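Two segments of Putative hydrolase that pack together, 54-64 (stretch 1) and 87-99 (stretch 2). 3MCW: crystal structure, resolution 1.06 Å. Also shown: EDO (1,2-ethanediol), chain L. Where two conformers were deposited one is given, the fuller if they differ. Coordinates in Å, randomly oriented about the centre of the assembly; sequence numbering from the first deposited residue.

Stretch 1, residues 54-64: PLIHIRHDSVE
Stretch 2, residues 87-99: GETVIAKQTNSAF

Residues 55-60 and the strand ending at residue 93 lie side by side as parallel β-strands. Their axes approach to 4.6 Å and their N-to-C directions differ by 28°, with a signed crossing angle of -28°. The register pairs His 57 with Val 90 (CA-CA 4.7 Å), Ile 58 with Ile 91 (5.0 Å), Arg 59 with Ala 92 (4.7 Å) and His 60 with Lys 93 (5.2 Å). Backbone angles are extended, for example -101/131 at Ile 58 and -117/122 at Ile 91. The contact buries 880 Å², both sides summed.

A ladder of backbone hydrogen bonds sets this register. His 57 N donates to Thr 89 O (3.0 Å), and Ile 91 N donates to His 57 O (2.9 Å). Arg 59 N donates to Ile 91 O (3.0 Å), and Lys 93 N donates to Arg 59 O (2.9 Å). Asp 61 N to Lys 93 O (2.9 Å) extends the ladder just past the strands. All five are nearly straight, at 159-170°. CA-H...O contacts reinforce them, including Val 90 CA to His 57 O and Ala 92 CA to Arg 59 O, both 3.3 Å.

Ile 56, Ile 58 and Ile 91 share one face of the sheet. Ile 56 (m, t) places CG2 3.9 Å from Ile 91 CD1; Ile 91 is also m, t. Ile 58 is m, m, which brings its CD1 to 3.9 Å from Ile 91 CB. Ile 58 CG1 also meets Ala 98 CB at 3.9 Å, where the small methyl packs closely. The two stretch 1 isoleucines are buried, as suits branched aliphatic side chains.

Lys 93 and His 60 continue that face with polar groups. Lys 93 (p, t, t, p) runs its chain past Ile 58, with CD 3.6 Å from Ile 58 CG2. Its NZ donates to His 60 ND1 (3.0 Å), near the plane of the ring at its edge. NZ also donates to Thr 95 O (2.9 Å) and weakly to Asn 96 O (3.2 Å). These acceptors, with a further partner elsewhere in the structure, satisfy the buried amine. His 60 has chi1 t and chi2 76°.

On the other face, buried His 57 (m, chi2 -89°) donates from NE2 to OE1 of Glu 88 (m, t, chi3 -18°) at 2.9 Å. Arg 59 (t, t, p, chi4 -166°) turns at chi3 to reach Asp 61 (m). Its NE reaches Asp 61 OD1 (2.8 Å) in a salt bridge, and its NH2 reaches OD2 of Asp 61 (2.9 Å). Ala 92 leaves room here: its CB is 3.8 Å from Arg 59 NH2 and 3.4 Å from Asp 61 OD2.

Solvent closes both ends. Water 1 donates to Leu 55 O (2.7 Å) and accepts from Thr 89 N (2.8 Å). The ethanediol accepts at O2 from Leu 55 N (2.9 Å) and donates from O1 to Leu 55 O (2.6 Å). Water 2 donates to Asp 61 O (2.8 Å) and Gln 94 O (2.7 Å).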

ATOM      1  N   PRO A  54     -19.930   8.035 -13.605  1.00  7.51           N
ATOM      2  CA  PRO A  54     -19.772   6.712 -13.057  1.00  7.54           C
ATOM      3  C   PRO A  54     -19.382   6.733 -11.566  1.00  6.70           C
ATOM      4  O   PRO A  54     -18.551   7.546 -11.164  1.00  6.88           O
ATOM      5  CB  PRO A  54     -18.635   6.113 -13.913  1.00  9.44           C
ATOM      6  CG  PRO A  54     -18.418   6.968 -15.026  1.00 10.52           C
ATOM      7  CD  PRO A  54     -18.980   8.296 -14.697  1.00  8.82           C
ATOM      8  N   LEU A  55     -19.926   5.804 -10.788  1.00  6.94           N
ATOM      9  CA  LEU A  55     -19.629   5.762  -9.373  1.00  6.85           C
ATOM     10  C   LEU A  55     -19.742   4.350  -8.857  1.00  6.40           C
ATOM     11  O   LEU A  55     -20.567   3.553  -9.321  1.00  7.63           O
ATOM     12  CB  LEU A  55     -20.367   6.806  -8.557  1.00 10.52           C
ATOM     13  CG  LEU A  55     -21.822   6.557  -8.433  1.00 10.57           C
ATOM     14  CD1 LEU A  55     -22.005   5.854  -7.189  1.00 12.94           C
ATOM     15  CD2 LEU A  55     -22.581   7.894  -8.385  1.00 13.26           C
ATOM     16  N   ILE A  56     -18.874   4.013  -7.917  1.00  5.85           N
ATOM     17  CA  ILE A  56     -18.876   2.692  -7.257  1.00  5.81           C
ATOM     18  C   ILE A  56     -18.679   2.921  -5.758  1.00  5.32           C
ATOM     19  O   ILE A  56     -17.724   3.604  -5.337  1.00  6.67           O
ATOM     20  CB  ILE A  56     -17.762   1.771  -7.800  1.00  6.48           C
ATOM     21  CG1 ILE A  56     -17.989   1.460  -9.287  1.00  6.76           C
ATOM     22  CG2 ILE A  56     -17.641   0.512  -6.972  1.00  7.85           C
ATOM     23  CD1 ILE A  56     -16.826   0.710  -9.928  1.00  8.89           C
ATOM     24  N   HIS A  57     -19.546   2.313  -4.960  1.00  5.06           N
ATOM     25  CA  HIS A  57     -19.385   2.230  -3.514  1.00  5.36           C
ATOM     26  C   HIS A  57     -18.646   0.940  -3.186  1.00  5.14           C
ATOM     27  O   HIS A  57     -19.055  -0.131  -3.614  1.00  6.72           O
ATOM     28  CB  HIS A  57     -20.739   2.207  -2.828  1.00  5.69           C
ATOM     29  CG  HIS A  57     -21.657   3.314  -3.154  1.00  5.87           C
ATOM     30  ND1 HIS A  57     -21.656   4.493  -2.437  1.00  7.02           N
ATOM     31  CD2 HIS A  57     -22.601   3.420  -4.120  1.00  6.60           C
ATOM     32  CE1 HIS A  57     -22.601   5.260  -2.957  1.00  6.70           C
ATOM     33  NE2 HIS A  57     -23.185   4.646  -3.987  1.00  6.71           N
ATOM     34  N   ILE A  58     -17.565   1.031  -2.405  1.00  5.40           N
ATOM     35  CA  ILE A  58     -16.877  -0.116  -1.874  1.00  5.51           C
ATOM     36  C   ILE A  58     -17.304  -0.306  -0.431  1.00  5.76           C
ATOM     37  O   ILE A  58     -17.289   0.638   0.372  1.00  6.46           O
ATOM     38  CB  ILE A  58     -15.338   0.070  -1.967  1.00  6.13           C
ATOM     39  CG1 ILE A  58     -14.872   0.265  -3.404  1.00  6.18           C
ATOM     40  CG2 ILE A  58     -14.610  -1.099  -1.269  1.00  7.71           C
ATOM     41  CD1 ILE A  58     -15.223  -0.858  -4.377  1.00  6.88           C
ATOM     42  N   ARG A  59     -17.678  -1.529  -0.098  1.00  6.13           N
ATOM     43  CA  ARG A  59     -18.159  -1.914   1.200  1.00  6.25           C
ATOM     44  C   ARG A  59     -17.231  -2.967   1.798  1.00  6.33           C
ATOM     45  O   ARG A  59     -16.855  -3.904   1.093  1.00  7.49           O
ATOM     46  CB  ARG A  59     -19.579  -2.567   1.073  1.00  7.88           C
ATOM     47  CG  ARG A  59     -20.348  -2.665   2.341  1.00  8.40           C
ATOM     48  CD  ARG A  59     -21.665  -3.357   2.121  1.00  9.11           C
ATOM     49  NE  ARG A  59     -21.519  -4.765   1.845  1.00  8.69           N
ATOM     50  CZ  ARG A  59     -22.482  -5.545   1.360  1.00  8.52           C
ATOM     51  NH1 ARG A  59     -23.639  -5.014   0.979  1.00  9.56           N
ATOM     52  NH2 ARG A  59     -22.259  -6.832   1.198  1.00  9.09           N
ATOM     53  N   HIS A  60     -16.913  -2.868   3.077  1.00  6.29           N
ATOM     54  CA  HIS A  60     -16.094  -3.866   3.732  1.00  6.64           C
ATOM     55  C   HIS A  60     -16.970  -4.845   4.500  1.00  7.02           C
ATOM     56  O   HIS A  60     -17.841  -4.444   5.279  1.00  7.90           O
ATOM     57  CB  HIS A  60     -15.091  -3.210   4.696  1.00  8.14           C
ATOM     58  CG  HIS A  60     -14.045  -4.161   5.127  1.00  8.64           C
ATOM     59  ND1 HIS A  60     -13.007  -4.531   4.297  1.00  8.98           N
ATOM     60  CD2 HIS A  60     -13.920  -4.874   6.263  1.00 11.41           C
ATOM     61  CE1 HIS A  60     -12.273  -5.417   4.937  1.00  9.65           C
ATOM     62  NE2 HIS A  60     -12.806  -5.641   6.127  1.00 11.32           N
ATOM     63  N   ASP A  61     -16.745  -6.123   4.228  1.00  7.13           N
ATOM     64  CA  ASP A  61     -17.444  -7.205   4.871  1.00  7.95           C
ATOM     65  C   ASP A  61     -16.453  -8.059   5.667  1.00 10.70           C
ATOM     66  O   ASP A  61     -15.384  -8.373   5.214  1.00 15.32           O
ATOM     67  CB  ASP A  61     -18.115  -8.100   3.825  1.00  9.38           C
ATOM     68  CG  ASP A  61     -19.273  -7.454   3.087  1.00  8.43           C
ATOM     69  OD1 ASP A  61     -19.568  -6.270   3.267  1.00  9.27           O
ATOM     70  OD2 ASP A  61     -19.895  -8.151   2.246  1.00 11.13           O
ATOM     71  N   SER A  62     -16.851  -8.494   6.844  1.00 16.92           N
ATOM     72  CA  SER A  62     -16.061  -9.419   7.706  0.50 20.04           C
ATOM     73  C   SER A  62     -16.878 -10.624   8.112  1.00 22.52           C
ATOM     74  O   SER A  62     -18.091 -10.517   8.331  1.00 28.05           O
ATOM     75  CB  SER A  62     -15.648  -8.730   9.007  0.50 25.09           C
ATOM     76  OG  SER A  62     -15.016  -7.490   8.793  0.50 25.04           O
ATOM     77  N   VAL A  63     -16.227 -11.781   8.249  1.00 25.97           N
ATOM     78  CA  VAL A  63     -16.820 -12.937   8.869  1.00 28.55           C
ATOM     79  C   VAL A  63     -16.239 -13.053  10.285  1.00 30.14           C
ATOM     80  O   VAL A  63     -16.492 -14.037  10.960  1.00 39.47           O
ATOM     81  CB  VAL A  63     -16.561 -14.260   8.089  1.00 34.41           C
ATOM     82  CG1 VAL A  63     -17.118 -14.168   6.672  1.00 35.41           C
ATOM     83  CG2 VAL A  63     -15.072 -14.612   8.077  1.00 34.81           C
ATOM     84  N   GLU A  64     -15.446 -12.078  10.747  1.00 35.70           N
ATOM     85  CA  GLU A  64     -14.893 -12.141  12.117  1.00 37.33           C
ATOM     86  C   GLU A  64     -15.932 -11.677  13.151  1.00 37.04           C
ATOM     87  O   GLU A  64     -16.407 -10.538  13.080  1.00 35.55           O
ATOM     88  CB  GLU A  64     -13.608 -11.309  12.242  1.00 32.10           C
ATOM     89  N   GLY A  87     -29.915   0.855  -7.852  1.00 13.24           N
ATOM     90  CA  GLY A  87     -29.241   0.760  -9.123  1.00 13.81           C
ATOM     91  C   GLY A  87     -27.776   1.129  -9.094  1.00 11.52           C
ATOM     92  O   GLY A  87     -27.081   0.923 -10.076  1.00 14.71           O
ATOM     93  N   GLU A  88     -27.298   1.721  -8.011  1.00  8.72           N
ATOM     94  CA  GLU A  88     -25.868   2.094  -7.934  1.00  7.66           C
ATOM     95  C   GLU A  88     -25.036   0.864  -7.629  1.00  7.56           C
ATOM     96  O   GLU A  88     -25.437  -0.019  -6.875  1.00  9.50           O
ATOM     97  CB  GLU A  88     -25.647   3.177  -6.875  1.00  7.52           C
ATOM     98  CG  GLU A  88     -26.286   4.494  -7.283  1.00  8.19           C
ATOM     99  CD  GLU A  88     -26.066   5.616  -6.312  1.00  7.63           C
ATOM    100  OE1 GLU A  88     -25.711   5.368  -5.131  1.00  7.31           O
ATOM    101  OE2 GLU A  88     -26.323   6.773  -6.713  1.00  9.78           O
ATOM    102  N   THR A  89     -23.842   0.823  -8.225  1.00  7.17           N
ATOM    103  CA  THR A  89     -22.923  -0.284  -8.042  1.00  7.33           C
ATOM    104  C   THR A  89     -22.287  -0.264  -6.653  1.00  6.03           C
ATOM    105  O   THR A  89     -21.690   0.724  -6.254  1.00  6.92           O
ATOM    106  CB  THR A  89     -21.837  -0.288  -9.095  1.00  8.41           C
ATOM    107  OG1 THR A  89     -22.456  -0.263 -10.387  1.00 11.33           O
ATOM    108  CG2 THR A  89     -20.873  -1.453  -8.962  1.00  9.78           C
ATOM    109  N   VAL A  90     -22.428  -1.379  -5.957  1.00  6.06           N
ATOM    110  CA  VAL A  90     -21.781  -1.619  -4.664  1.00  5.95           C
ATOM    111  C   VAL A  90     -20.959  -2.886  -4.809  1.00  5.94           C
ATOM    112  O   VAL A  90     -21.494  -3.910  -5.256  1.00  6.48           O
ATOM    113  CB  VAL A  90     -22.824  -1.797  -3.527  1.00  6.36           C
ATOM    114  CG1 VAL A  90     -22.128  -2.101  -2.202  1.00  8.27           C
ATOM    115  CG2 VAL A  90     -23.742  -0.579  -3.407  1.00  8.06           C
ATOM    116  N   ILE A  91     -19.671  -2.809  -4.479  1.00  6.00           N
ATOM    117  CA  ILE A  91     -18.759  -3.932  -4.512  1.00  6.00           C
ATOM    118  C   ILE A  91     -18.263  -4.197  -3.117  1.00  5.91           C
ATOM    119  O   ILE A  91     -17.706  -3.310  -2.465  1.00  6.90           O
ATOM    120  CB  ILE A  91     -17.585  -3.722  -5.466  1.00  6.77           C
ATOM    121  CG1 ILE A  91     -18.108  -3.548  -6.908  1.00  7.78           C
ATOM    122  CG2 ILE A  91     -16.558  -4.820  -5.363  1.00  9.77           C
ATOM    123  CD1 ILE A  91     -17.060  -3.241  -7.927  1.00  9.36           C
ATOM    124  N   ALA A  92     -18.485  -5.409  -2.625  1.00  6.13           N
ATOM    125  CA  ALA A  92     -18.048  -5.821  -1.321  1.00  6.34           C
ATOM    126  C   ALA A  92     -16.647  -6.427  -1.380  1.00  6.88           C
ATOM    127  O   ALA A  92     -16.318  -7.180  -2.309  1.00  9.34           O
ATOM    128  CB  ALA A  92     -19.026  -6.867  -0.724  1.00  8.19           C
ATOM    129  N   LYS A  93     -15.841  -6.137  -0.383  1.00  7.53           N
ATOM    130  CA  LYS A  93     -14.496  -6.710  -0.265  1.00  7.18           C
ATOM    131  C   LYS A  93     -14.296  -7.271   1.121  1.00  7.38           C
ATOM    132  O   LYS A  93     -14.981  -6.899   2.064  1.00  8.39           O
ATOM    133  CB  LYS A  93     -13.432  -5.638  -0.532  1.00  7.78           C
ATOM    134  CG  LYS A  93     -13.315  -4.556   0.531  1.00  7.15           C
ATOM    135  CD  LYS A  93     -12.292  -3.472   0.120  1.00  7.24           C
ATOM    136  CE  LYS A  93     -12.161  -2.320   1.102  1.00  7.28           C
ATOM    137  NZ  LYS A  93     -11.659  -2.732   2.385  1.00  7.87           N
ATOM    138  N   GLN A  94     -13.307  -8.157   1.265  1.00  8.42           N
ATOM    139  CA  GLN A  94     -12.984  -8.760   2.558  1.00  9.93           C
ATOM    140  C   GLN A  94     -11.564  -8.467   2.987  1.00  9.23           C
ATOM    141  O   GLN A  94     -11.198  -8.863   4.070  1.00 11.84           O
ATOM    142  CB  GLN A  94     -13.203 -10.259   2.539  1.00 13.45           C
ATOM    143  CG  GLN A  94     -14.651 -10.620   2.448  1.00 16.15           C
ATOM    144  CD  GLN A  94     -14.885 -12.093   2.689  1.00 22.38           C
ATOM    145  OE1 GLN A  94     -14.348 -12.708   3.632  1.00 30.04           O
ATOM    146  NE2 GLN A  94     -15.691 -12.672   1.847  1.00 30.20           N
ATOM    147  N   THR A  95     -10.768  -7.795   2.158  1.00  8.16           N
ATOM    148  CA  THR A  95      -9.419  -7.395   2.531  0.50  8.31           C
ATOM    149  C   THR A  95      -9.310  -5.892   2.378  1.00  7.17           C
ATOM    150  O   THR A  95     -10.261  -5.219   2.035  1.00  8.27           O
ATOM    151  CB  THR A  95      -8.306  -8.063   1.665  0.50  9.16           C
ATOM    152  OG1 THR A  95      -7.111  -8.033   2.413  0.50  9.39           O
ATOM    153  CG2 THR A  95      -7.946  -7.257   0.411  0.50  8.90           C
ATOM    154  N   ASN A  96      -8.116  -5.343   2.576  1.00  6.87           N
ATOM    155  CA  ASN A  96      -7.988  -3.893   2.539  1.00  6.62           C
ATOM    156  C   ASN A  96      -8.145  -3.300   1.157  1.00  6.52           C
ATOM    157  O   ASN A  96      -8.821  -2.297   0.970  1.00  8.10           O
ATOM    158  CB  ASN A  96      -6.669  -3.473   3.165  1.00  7.48           C
ATOM    159  CG  ASN A  96      -6.529  -4.042   4.546  1.00  8.76           C
ATOM    160  OD1 ASN A  96      -5.859  -5.039   4.768  1.00 10.04           O
ATOM    161  ND2 ASN A  96      -7.257  -3.458   5.483  1.00 12.39           N
ATOM    162  N   SER A  97      -7.457  -3.867   0.171  1.00  7.27           N
ATOM    163  CA  SER A  97      -7.553  -3.355  -1.182  1.00  7.20           C
ATOM    164  C   SER A  97      -8.872  -3.717  -1.842  1.00  6.85           C
ATOM    165  O   SER A  97      -9.229  -4.870  -1.916  1.00  8.31           O
ATOM    166  CB  SER A  97      -6.412  -3.895  -2.040  1.00  7.78           C
ATOM    167  OG  SER A  97      -6.665  -3.448  -3.382  1.00  8.66           O
ATOM    168  N   ALA A  98      -9.512  -2.709  -2.432  1.00  6.38           N
ATOM    169  CA  ALA A  98     -10.790  -2.903  -3.157  1.00  6.88           C
ATOM    170  C   ALA A  98     -10.638  -3.752  -4.421  1.00  6.99           C
ATOM    171  O   ALA A  98     -11.650  -4.147  -4.978  1.00  8.28           O
ATOM    172  CB  ALA A  98     -11.401  -1.557  -3.509  1.00  7.47           C
ATOM    173  N   PHE A  99      -9.396  -4.009  -4.869  1.00  6.61           N
ATOM    174  CA  PHE A  99      -9.185  -4.827  -6.047  1.00  7.12           C
ATOM    175  C   PHE A  99      -9.151  -6.336  -5.768  1.00  8.20           C
ATOM    176  O   PHE A  99      -9.419  -7.152  -6.659  1.00 10.41           O
ATOM    177  CB  PHE A  99      -7.883  -4.436  -6.749  1.00  7.60           C
ATOM    178  CG  PHE A  99      -7.922  -3.060  -7.334  1.00  6.58           C
ATOM    179  CD1 PHE A  99      -8.461  -2.823  -8.604  1.00  7.68           C
ATOM    180  CD2 PHE A  99      -7.454  -1.970  -6.627  1.00  7.64           C
ATOM    181  CE1 PHE A  99      -8.526  -1.576  -9.151  1.00  7.42           C
ATOM    182  CE2 PHE A  99      -7.521  -0.717  -7.162  1.00  8.13           C
ATOM    183  CZ  PHE A  99      -8.056  -0.506  -8.435  1.00  7.70           C
TER
HETATM  184  C1  EDO L 207     -20.430   2.290 -12.570  0.50 14.85           C
HETATM  185  O1  EDO L 207     -20.600   1.804 -11.265  0.50 14.73           O
HETATM  186  C2  EDO L 207     -21.732   2.956 -12.946  0.50 15.09           C
HETATM  187  O2  EDO L 207     -21.849   4.211 -12.256  0.50 14.55           O
HETATM  188  O   HOH W   1     -23.271   3.235  -9.574  1.00 11.83           O
HETATM  189  O   HOH W   2     -12.879  -9.225   6.195  1.00 18.97           O
HETATM  190  O   HOH W   3     -13.706 -11.875   6.550  1.00 27.84           O